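Local coordinates for short-chain dehydrogenase/reductase SDR (Burkholderia phymatum, PDB 5IG2), which binds NAD and probably acts as an oxidoreductase on the CH-OH group of its substrates, as other short-chain dehydrogenases/reductases do, at residues Phe30-Ala35 / Asp56-Ala61; Glu176-Asp181 / Val189-Leu194; Arg273-Asp276 / Gln280-Pro283. All coordinates share one frame; numbering follows the deposited sequence.

Interaction 1: residues Phe30-Ala35 / Asp56-Ala61; sequences FAEKGA and DTLRAA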
loop_
_atom_site.group_PDB
_atom_site.type_symbol
_atom_site.label_atom_id
_atom_site.label_comp_id
_atom_site.label_asym_id
_atom_site.label_seq_id
_atom_site.Cartn_x
_atom_site.Cartn_y
_atom_site.Cartn_z
ATOM N N PHE B 30 -12.447 -36.801 22.949
ATOM C CA PHE B 30 -13.635 -37.366 23.584
ATOM C C PHE B 30 -14.270 -36.364 24.542
ATOM O O PHE B 30 -15.499 -36.224 24.592
ATOM C CB PHE B 30 -13.284 -38.646 24.352
ATOM C CG PHE B 30 -12.781 -39.776 23.495
ATOM C CD1 PHE B 30 -13.167 -39.903 22.161
ATOM C CD2 PHE B 30 -11.933 -40.738 24.043
ATOM C CE1 PHE B 30 -12.697 -40.980 21.393
ATOM C CE2 PHE B 30 -11.462 -41.806 23.282
ATOM C CZ PHE B 30 -11.837 -41.926 21.961
ATOM N N ALA B 31 -13.446 -35.682 25.331
ATOM C CA ALA B 31 -13.967 -34.729 26.297
ATOM C C ALA B 31 -14.646 -33.561 25.592
ATOM O O ALA B 31 -15.735 -33.131 25.996
ATOM C CB ALA B 31 -12.831 -34.260 27.205
ATOM N N GLU B 32 -14.036 -33.066 24.512
ATOM C CA GLU B 32 -14.647 -31.992 23.742
ATOM C C GLU B 32 -15.973 -32.432 23.147
ATOM O O GLU B 32 -16.959 -31.691 23.188
ATOM C CB GLU B 32 -13.698 -31.534 22.641
ATOM C CG GLU B 32 -12.460 -30.838 23.167
ATOM C CD GLU B 32 -11.424 -30.609 22.075
ATOM O OE1 GLU B 32 -11.282 -31.485 21.196
ATOM O OE2 GLU B 32 -10.753 -29.555 22.096
ATOM N N LYS B 33 -16.017 -33.640 22.582
ATOM C CA LYS B 33 -17.265 -34.129 22.001
ATOM C C LYS B 33 -18.320 -34.338 23.083
ATOM O O LYS B 33 -19.478 -33.943 22.909
ATOM C CB LYS B 33 -17.008 -35.425 21.224
ATOM C CG LYS B 33 -18.238 -36.022 20.560
ATOM C CD LYS B 33 -18.837 -35.083 19.517
ATOM C CE LYS B 33 -20.003 -35.772 18.818
ATOM N NZ LYS B 33 -20.617 -34.936 17.755
ATOM N N GLY B 34 -17.929 -34.941 24.213
ATOM C CA GLY B 34 -18.864 -35.113 25.311
ATOM C C GLY B 34 -19.417 -33.792 25.810
ATOM O O GLY B 34 -20.621 -33.662 26.047
ATOM N N ALA B 35 -18.547 -32.792 25.966
ATOM C CA ALA B 35 -19.016 -31.466 26.360
ATOM C C ALA B 35 -20.046 -30.928 25.378
ATOM O O ALA B 35 -21.081 -30.394 25.790
ATOM C CB ALA B 35 -17.843 -30.492 26.473
ATOM N N ASP B 56 -9.503 -26.573 32.042
ATOM C CA ASP B 56 -9.712 -25.130 32.079
ATOM C C ASP B 56 -10.467 -24.652 30.842
ATOM O O ASP B 56 -11.476 -23.943 30.946
ATOM C CB ASP B 56 -8.359 -24.424 32.195
ATOM C CG ASP B 56 -8.494 -22.933 32.420
ATOM O OD1 ASP B 56 -8.779 -22.200 31.449
ATOM O OD2 ASP B 56 -8.301 -22.487 33.572
ATOM N N THR B 57 -10.003 -25.063 29.659
ATOM C CA THR B 57 -10.605 -24.610 28.413
ATOM C C THR B 57 -12.033 -25.126 28.254
ATOM O O THR B 57 -12.931 -24.372 27.859
ATOM C CB THR B 57 -9.720 -25.047 27.249
ATOM O OG1 THR B 57 -8.499 -24.308 27.320
ATOM C CG2 THR B 57 -10.390 -24.759 25.906
ATOM N N LEU B 58 -12.267 -26.400 28.574
ATOM C CA LEU B 58 -13.625 -26.937 28.522
ATOM C C LEU B 58 -14.553 -26.212 29.492
ATOM O O LEU B 58 -15.685 -25.862 29.138
ATOM C CB LEU B 58 -13.601 -28.431 28.819
ATOM C CG LEU B 58 -13.003 -29.284 27.697
ATOM C CD1 LEU B 58 -12.870 -30.722 28.151
ATOM C CD2 LEU B 58 -13.844 -29.200 26.414
ATOM N N ARG B 59 -14.096 -25.982 30.723
ATOM C CA ARG B 59 -14.927 -25.278 31.689
ATOM C C ARG B 59 -15.237 -23.857 31.223
ATOM O O ARG B 59 -16.373 -23.383 31.356
ATOM C CB ARG B 59 -14.224 -25.273 33.040
ATOM C CG ARG B 59 -14.981 -24.574 34.144
ATOM C CD ARG B 59 -14.191 -24.698 35.441
ATOM N NE ARG B 59 -14.136 -26.088 35.881
ATOM C CZ ARG B 59 -13.089 -26.650 36.474
ATOM N NH1 ARG B 59 -11.982 -25.942 36.692
ATOM N NH2 ARG B 59 -13.146 -27.923 36.850
ATOM N N ALA B 60 -14.239 -23.163 30.667
ATOM C CA ALA B 60 -14.459 -21.801 30.182
ATOM C C ALA B 60 -15.487 -21.767 29.056
ATOM O O ALA B 60 -16.210 -20.778 28.908
ATOM C CB ALA B 60 -13.135 -21.187 29.715
ATOM N N ALA B 61 -15.570 -22.831 28.256
ATOM C CA ALA B 61 -16.599 -22.925 27.231
ATOM C C ALA B 61 -17.924 -23.460 27.766
ATOM O O ALA B 61 -18.847 -23.679 26.974
ATOM C CB ALA B 61 -16.124 -23.808 26.079
#
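L58 reaches across from helix 48-60 and sets its two methyl groups against three residues of helix 25-36. CD1 of L58 meets the CB of A31 at 3.7 Å. The other branch works the adjacent side: CD2 of L58 lies 3.9 Å from CG of E32 and 4.2 Å from CB of A35, the residue one turn on from A31. The leucine fork thus spans A31, E32 and A35, and L58 is the one residue of 56-61 that touches the opposing segment. Its CG stands anti to the carbonyl carbon (chi1 -72°), with CD1 continuing the chain away from CA (chi2 173°), which carries both methyls toward helix 25-36. E32 takes part through its aliphatic CG and the backbone CA beneath it, the two side chains crossing at about a right angle; the extended chain beyond CG leads the carboxylate off toward R28, with which it forms only a long, weak ion pair.

Behind these contacts the helices run almost parallel, at 12° to each other, and their axes come no closer than 10.9 Å. Even the nearest alpha carbons, those of E32 and L58, are 7.0 Å apart, so the leucine side chain spans most of the distance, meeting two alanines and the CG of E32. The sheet supplies the floor: A31 also rests on L43 and I19, A35 on L41, and L58 on L41 and L43. A63, in the loop after helix 48-60, touches both A35 and L58.

Every contact between the two segments is carbon to carbon, over 142 Å² of summed buried surface. The joint therefore probably depends on shape and on keeping water from L58 and A31, both buried, whereas the charge of E32 stays at the partly exposed margin.

Interaction 2: residues Glu176-Asp181 / Val189-Leu194; sequences ETLYHD and VGCSLL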
loop_
_atom_site.group_PDB
_atom_site.type_symbol
_atom_site.label_atom_id
_atom_site.label_comp_id
_atom_site.label_asym_id
_atom_site.label_seq_id
_atom_site.Cartn_x
_atom_site.Cartn_y
_atom_site.Cartn_z
ATOM N N GLU B 176 -13.599 -58.010 23.727
ATOM C CA GLU B 176 -14.501 -58.976 23.111
ATOM C C GLU B 176 -15.127 -59.885 24.159
ATOM O O GLU B 176 -16.322 -60.202 24.085
ATOM C CB GLU B 176 -13.756 -59.808 22.062
ATOM C CG GLU B 176 -13.378 -59.038 20.797
ATOM C CD GLU B 176 -12.502 -59.850 19.847
ATOM O OE1 GLU B 176 -12.082 -60.970 20.216
ATOM O OE2 GLU B 176 -12.248 -59.373 18.719
ATOM N N THR B 177 -14.330 -60.325 25.139
ATOM C CA THR B 177 -14.877 -61.177 26.188
ATOM C C THR B 177 -15.855 -60.411 27.059
ATOM O O THR B 177 -16.901 -60.947 27.446
ATOM C CB THR B 177 -13.767 -61.751 27.060
ATOM O OG1 THR B 177 -12.731 -62.280 26.228
ATOM C CG2 THR B 177 -14.345 -62.862 27.934
ATOM N N LEU B 178 -15.517 -59.163 27.390
ATOM C CA LEU B 178 -16.421 -58.333 28.174
ATOM C C LEU B 178 -17.765 -58.174 27.472
ATOM O O LEU B 178 -18.817 -58.151 28.126
ATOM C CB LEU B 178 -15.777 -56.969 28.420
ATOM C CG LEU B 178 -16.601 -55.912 29.159
ATOM C CD1 LEU B 178 -16.897 -56.367 30.586
ATOM C CD2 LEU B 178 -15.863 -54.562 29.133
ATOM N N TYR B 179 -17.746 -58.072 26.135
ATOM C CA TYR B 179 -18.991 -57.976 25.379
ATOM C C TYR B 179 -19.893 -59.166 25.671
ATOM O O TYR B 179 -21.096 -59.008 25.920
ATOM C CB TYR B 179 -18.689 -57.871 23.880
ATOM C CG TYR B 179 -19.927 -57.938 23.004
ATOM C CD1 TYR B 179 -20.423 -59.166 22.569
ATOM C CD2 TYR B 179 -20.611 -56.776 22.627
ATOM C CE1 TYR B 179 -21.559 -59.245 21.783
ATOM C CE2 TYR B 179 -21.758 -56.847 21.837
ATOM C CZ TYR B 179 -22.220 -58.090 21.418
ATOM O OH TYR B 179 -23.339 -58.198 20.626
ATOM N N HIS B 180 -19.325 -60.372 25.668
ATOM C CA HIS B 180 -20.132 -61.556 25.949
ATOM C C HIS B 180 -20.502 -61.647 27.424
ATOM O O HIS B 180 -21.607 -62.089 27.766
ATOM C CB HIS B 180 -19.383 -62.812 25.517
ATOM C CG HIS B 180 -19.180 -62.910 24.040
ATOM N ND1 HIS B 180 -20.229 -62.911 23.144
ATOM C CD2 HIS B 180 -18.050 -63.023 23.301
ATOM C CE1 HIS B 180 -19.755 -63.021 21.916
ATOM N NE2 HIS B 180 -18.436 -63.089 21.983
ATOM N N ASP B 181 -19.581 -61.268 28.314
ATOM C CA ASP B 181 -19.863 -61.364 29.743
ATOM C C ASP B 181 -20.995 -60.431 30.139
ATOM O O ASP B 181 -21.861 -60.795 30.946
ATOM C CB ASP B 181 -18.614 -61.033 30.562
ATOM C CG ASP B 181 -17.523 -62.076 30.433
ATOM O OD1 ASP B 181 -17.750 -63.140 29.807
ATOM O OD2 ASP B 181 -16.437 -61.832 30.998
ATOM N N VAL B 189 -25.675 -52.394 30.483
ATOM C CA VAL B 189 -24.301 -51.948 30.294
ATOM C C VAL B 189 -23.728 -52.674 29.085
ATOM O O VAL B 189 -23.843 -53.901 28.973
ATOM C CB VAL B 189 -23.455 -52.204 31.555
ATOM C CG1 VAL B 189 -22.072 -51.630 31.396
ATOM C CG2 VAL B 189 -24.130 -51.612 32.791
ATOM N N GLY B 190 -23.120 -51.919 28.173
ATOM C CA GLY B 190 -22.523 -52.486 26.976
ATOM C C GLY B 190 -21.088 -52.036 26.801
ATOM O O GLY B 190 -20.547 -51.364 27.684
ATOM N N CYS B 191 -20.448 -52.389 25.687
ATOM C CA CYS B 191 -19.071 -51.955 25.506
ATOM C C CYS B 191 -18.720 -51.904 24.021
ATOM O O CYS B 191 -19.403 -52.494 23.180
ATOM C CB CYS B 191 -18.108 -52.861 26.280
ATOM S SG CYS B 191 -18.009 -54.559 25.681
ATOM N N SER B 192 -17.652 -51.166 23.713
ATOM C CA SER B 192 -17.156 -51.029 22.351
ATOM C C SER B 192 -15.632 -51.058 22.356
ATOM O O SER B 192 -14.980 -50.786 23.368
ATOM C CB SER B 192 -17.622 -49.730 21.678
ATOM O OG SER B 192 -19.041 -49.650 21.591
ATOM N N LEU B 193 -15.075 -51.354 21.188
ATOM C CA LEU B 193 -13.644 -51.549 21.014
ATOM C C LEU B 193 -13.176 -50.619 19.902
ATOM O O LEU B 193 -13.556 -50.803 18.741
ATOM C CB LEU B 193 -13.343 -53.014 20.680
ATOM C CG LEU B 193 -11.892 -53.400 20.348
ATOM C CD1 LEU B 193 -10.966 -53.140 21.541
ATOM C CD2 LEU B 193 -11.813 -54.854 19.875
ATOM N N LEU B 194 -12.332 -49.645 20.246
ATOM C CA LEU B 194 -11.861 -48.633 19.301
ATOM C C LEU B 194 -10.480 -49.013 18.763
ATOM O O LEU B 194 -9.527 -49.156 19.539
ATOM C CB LEU B 194 -11.822 -47.263 19.976
ATOM C CG LEU B 194 -11.251 -46.101 19.168
ATOM C CD1 LEU B 194 -12.095 -45.854 17.926
ATOM C CD2 LEU B 194 -11.197 -44.856 20.032
#
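Strand 189-194 passes helix 162-185 with the alpha carbons of Y179 and C191 6.0 Å apart, the closest such pair, and a strand side chain packs here against the helical backbone as well as against side chains. C191 is the strand residue that fills this gap, its CB directed at the helix. The sulfur stands between the backbone N and the carbonyl carbon of its own residue (chi1 66°), and that rotamer pushes it up against the helical backbone: SG of C191 is 3.6 Å from the N of Y179 and 3.8 Å from its CB. On the neighbouring helical position L178 lies against the same residue, with its CG 4.0 Å from SG of C191 and its CD2 4.0 Å from CB of C191. The thiol is thus bracketed by the leucine branch and the root of the tyrosine.

Y179 meets the sulfur with its CB, while CG, anti to the backbone N (chi1 173°), carries the ring past it and across the strand direction; the carbonyl oxygen of C191 lies at the ring edge, near its plane. The ring also meets F258 with planes at about 70°. Around this centre, L182 adds to the cover of C191 from the next helical turn, and L178 packs on V130 of helix 112-140.

The third subunit also packs on this helix: E176, directed away from the strand, forms a salt bridge with R273 of that subunit. G190 and S192 pair by backbone hydrogen bonds with strand 144-149. Strand 144-149, helix 162-185 and strand 189-194 form a beta-alpha-beta unit, and the buried C191 contact seats its crossover helix on the parallel sheet of the Rossmann fold common to short-chain dehydrogenases.

Interaction 3: residues Arg273-Asp276 / Gln280-Pro283; sequences RHED and QRNP
D276 and R281 form the tight part of this contact, joined through both backbone and side chains. The N of R281 donates to the O of D276 at 2.8 Å, with an N-H...O angle of 162°. In the side-chain salt bridge, NE and NH2 of R281 each lie 2.8 Å from OD1 of D276, so one carboxylate oxygen takes both donors, through bent bonds. That oxygen lies nearly in the guanidinium plane, but the two flat groups are turned 74° apart: OD1 offers its anti lone pair to NE, while NH2 meets it from above the carboxylate plane. A bend at chi3 (66°) folds the arginine back over the helix to make this side-on grip. OD1 also bonds to T284 OG1, and OD2 packs 3.4 Å from CA of P283.

E275 marks the looser side. Its extended chain passes R281 obliquely, CB lying 3.6 Å from NH2 of R281, yet the ion pair from OE1 of E275 to NH1 of R281 is long at 3.9 Å. A water closes the gap, donating to E275 OE1 and accepting from R281 NH2. The two carboxylates would be expected to favour the charged arginine.

N282 points away from helix 267-279, and its OD1 accepts from the N of F258 of the third subunit, against which this tail lies. The bond from R281 N to D276 O reaches back across the helix end. Q280, with positive phi, is the first residue to leave helical geometry; with two bonds back into the last turn this is a Schellman motif, accompanied by a salt-bridge network of E275, D276 and R281.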
loop_
_atom_site.group_PDB
_atom_site.type_symbol
_atom_site.label_atom_id
_atom_site.label_comp_id
_atom_site.label_asym_id
_atom_site.label_seq_id
_atom_site.Cartn_x
_atom_site.Cartn_y
_atom_site.Cartn_z
ATOM N N ARG B 273 -3.456 -61.049 7.552
ATOM C CA ARG B 273 -3.120 -61.754 8.787
ATOM C C ARG B 273 -4.127 -62.858 9.089
ATOM O O ARG B 273 -3.745 -63.969 9.488
ATOM C CB ARG B 273 -3.060 -60.765 9.950
ATOM C CG ARG B 273 -2.849 -61.441 11.292
ATOM C CD ARG B 273 -2.602 -60.458 12.455
ATOM N NE ARG B 273 -2.407 -61.254 13.663
ATOM C CZ ARG B 273 -3.390 -61.671 14.463
ATOM N NH1 ARG B 273 -4.654 -61.309 14.230
ATOM N NH2 ARG B 273 -3.109 -62.454 15.497
ATOM N N HIS B 274 -5.422 -62.575 8.918
ATOM C CA HIS B 274 -6.426 -63.593 9.209
ATOM C C HIS B 274 -6.255 -64.801 8.300
ATOM O O HIS B 274 -6.406 -65.949 8.741
ATOM C CB HIS B 274 -7.830 -63.002 9.076
ATOM C CG HIS B 274 -8.181 -62.046 10.178
ATOM N ND1 HIS B 274 -9.297 -61.237 10.139
ATOM C CD2 HIS B 274 -7.557 -61.774 11.349
ATOM C CE1 HIS B 274 -9.349 -60.512 11.243
ATOM N NE2 HIS B 274 -8.306 -60.818 11.995
ATOM N N GLU B 275 -5.921 -64.570 7.028
ATOM C CA GLU B 275 -5.766 -65.710 6.137
ATOM C C GLU B 275 -4.464 -66.458 6.402
ATOM O O GLU B 275 -4.391 -67.665 6.144
ATOM C CB GLU B 275 -5.847 -65.282 4.675
ATOM C CG GLU B 275 -6.034 -66.510 3.771
ATOM C CD GLU B 275 -6.143 -66.173 2.302
ATOM O OE1 GLU B 275 -5.878 -65.006 1.930
ATOM O OE2 GLU B 275 -6.499 -67.088 1.527
ATOM N N ASP B 276 -3.422 -65.765 6.886
ATOM C CA ASP B 276 -2.243 -66.473 7.379
ATOM C C ASP B 276 -2.669 -67.500 8.412
ATOM O O ASP B 276 -2.335 -68.689 8.314
ATOM C CB ASP B 276 -1.236 -65.514 8.029
ATOM C CG ASP B 276 -0.510 -64.608 7.045
ATOM O OD1 ASP B 276 -0.521 -64.845 5.810
ATOM O OD2 ASP B 276 0.100 -63.629 7.554
ATOM N N GLN B 280 -2.814 -71.555 8.194
ATOM C CA GLN B 280 -1.640 -72.042 8.933
ATOM C C GLN B 280 -0.354 -71.682 8.186
ATOM O O GLN B 280 0.637 -72.419 8.188
ATOM C CB GLN B 280 -1.749 -73.544 9.222
ATOM C CG GLN B 280 -3.012 -73.893 10.014
ATOM C CD GLN B 280 -3.160 -75.378 10.293
ATOM O OE1 GLN B 280 -2.199 -76.059 10.666
ATOM N NE2 GLN B 280 -4.370 -75.892 10.109
ATOM N N ARG B 281 -0.395 -70.506 7.573
ATOM C CA ARG B 281 0.627 -69.932 6.716
ATOM C C ARG B 281 1.602 -69.132 7.572
ATOM O O ARG B 281 1.177 -68.411 8.471
ATOM C CB ARG B 281 -0.084 -69.011 5.713
ATOM C CG ARG B 281 0.587 -68.703 4.445
ATOM C CD ARG B 281 -0.459 -68.135 3.484
ATOM N NE ARG B 281 -1.001 -66.847 3.920
ATOM C CZ ARG B 281 -1.925 -66.167 3.239
ATOM N NH1 ARG B 281 -2.406 -66.666 2.109
ATOM N NH2 ARG B 281 -2.368 -64.996 3.683
ATOM N N ASN B 282 2.901 -69.249 7.300
ATOM C CA ASN B 282 3.848 -68.418 8.040
ATOM C C ASN B 282 3.515 -66.944 7.813
ATOM O O ASN B 282 3.143 -66.564 6.695
ATOM C CB ASN B 282 5.284 -68.700 7.611
ATOM C CG ASN B 282 5.833 -69.959 8.236
ATOM O OD1 ASN B 282 5.133 -70.649 8.973
ATOM N ND2 ASN B 282 7.085 -70.271 7.940
ATOM N N PRO B 283 3.609 -66.100 8.844
ATOM C CA PRO B 283 3.136 -64.713 8.714
ATOM C C PRO B 283 3.721 -64.025 7.482
ATOM O O PRO B 283 4.933 -64.019 7.266
ATOM C CB PRO B 283 3.610 -64.057 10.017
ATOM C CG PRO B 283 3.616 -65.196 11.021
ATOM C CD PRO B 283 4.034 -66.421 10.224
HETATM O O HOH W 1 -3.883 -63.747 1.233
#

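In the fold
From the N terminus, interaction 1 comes first, closing a 20-residue span that contains strand 40-45 and joining helices 25-36 and 48-60 at the N-terminal part of the Rossmann fold. Interaction 2 follows, closing the short connection between helix 162-185 and strand 189-194, and interaction 3 closes the turn that ends helix 267-279. The three run in series along the chain, without nesting or crossing. Interactions 1 and 2 touch directly, F30 CZ of helix 25-36 packing 3.6 Å from L194 CD2 of strand 189-194. Interaction 3 stands apart, its centre about 44 Å from that of interaction 1, across the chain's centre; like interaction 2, it touches the third subunit.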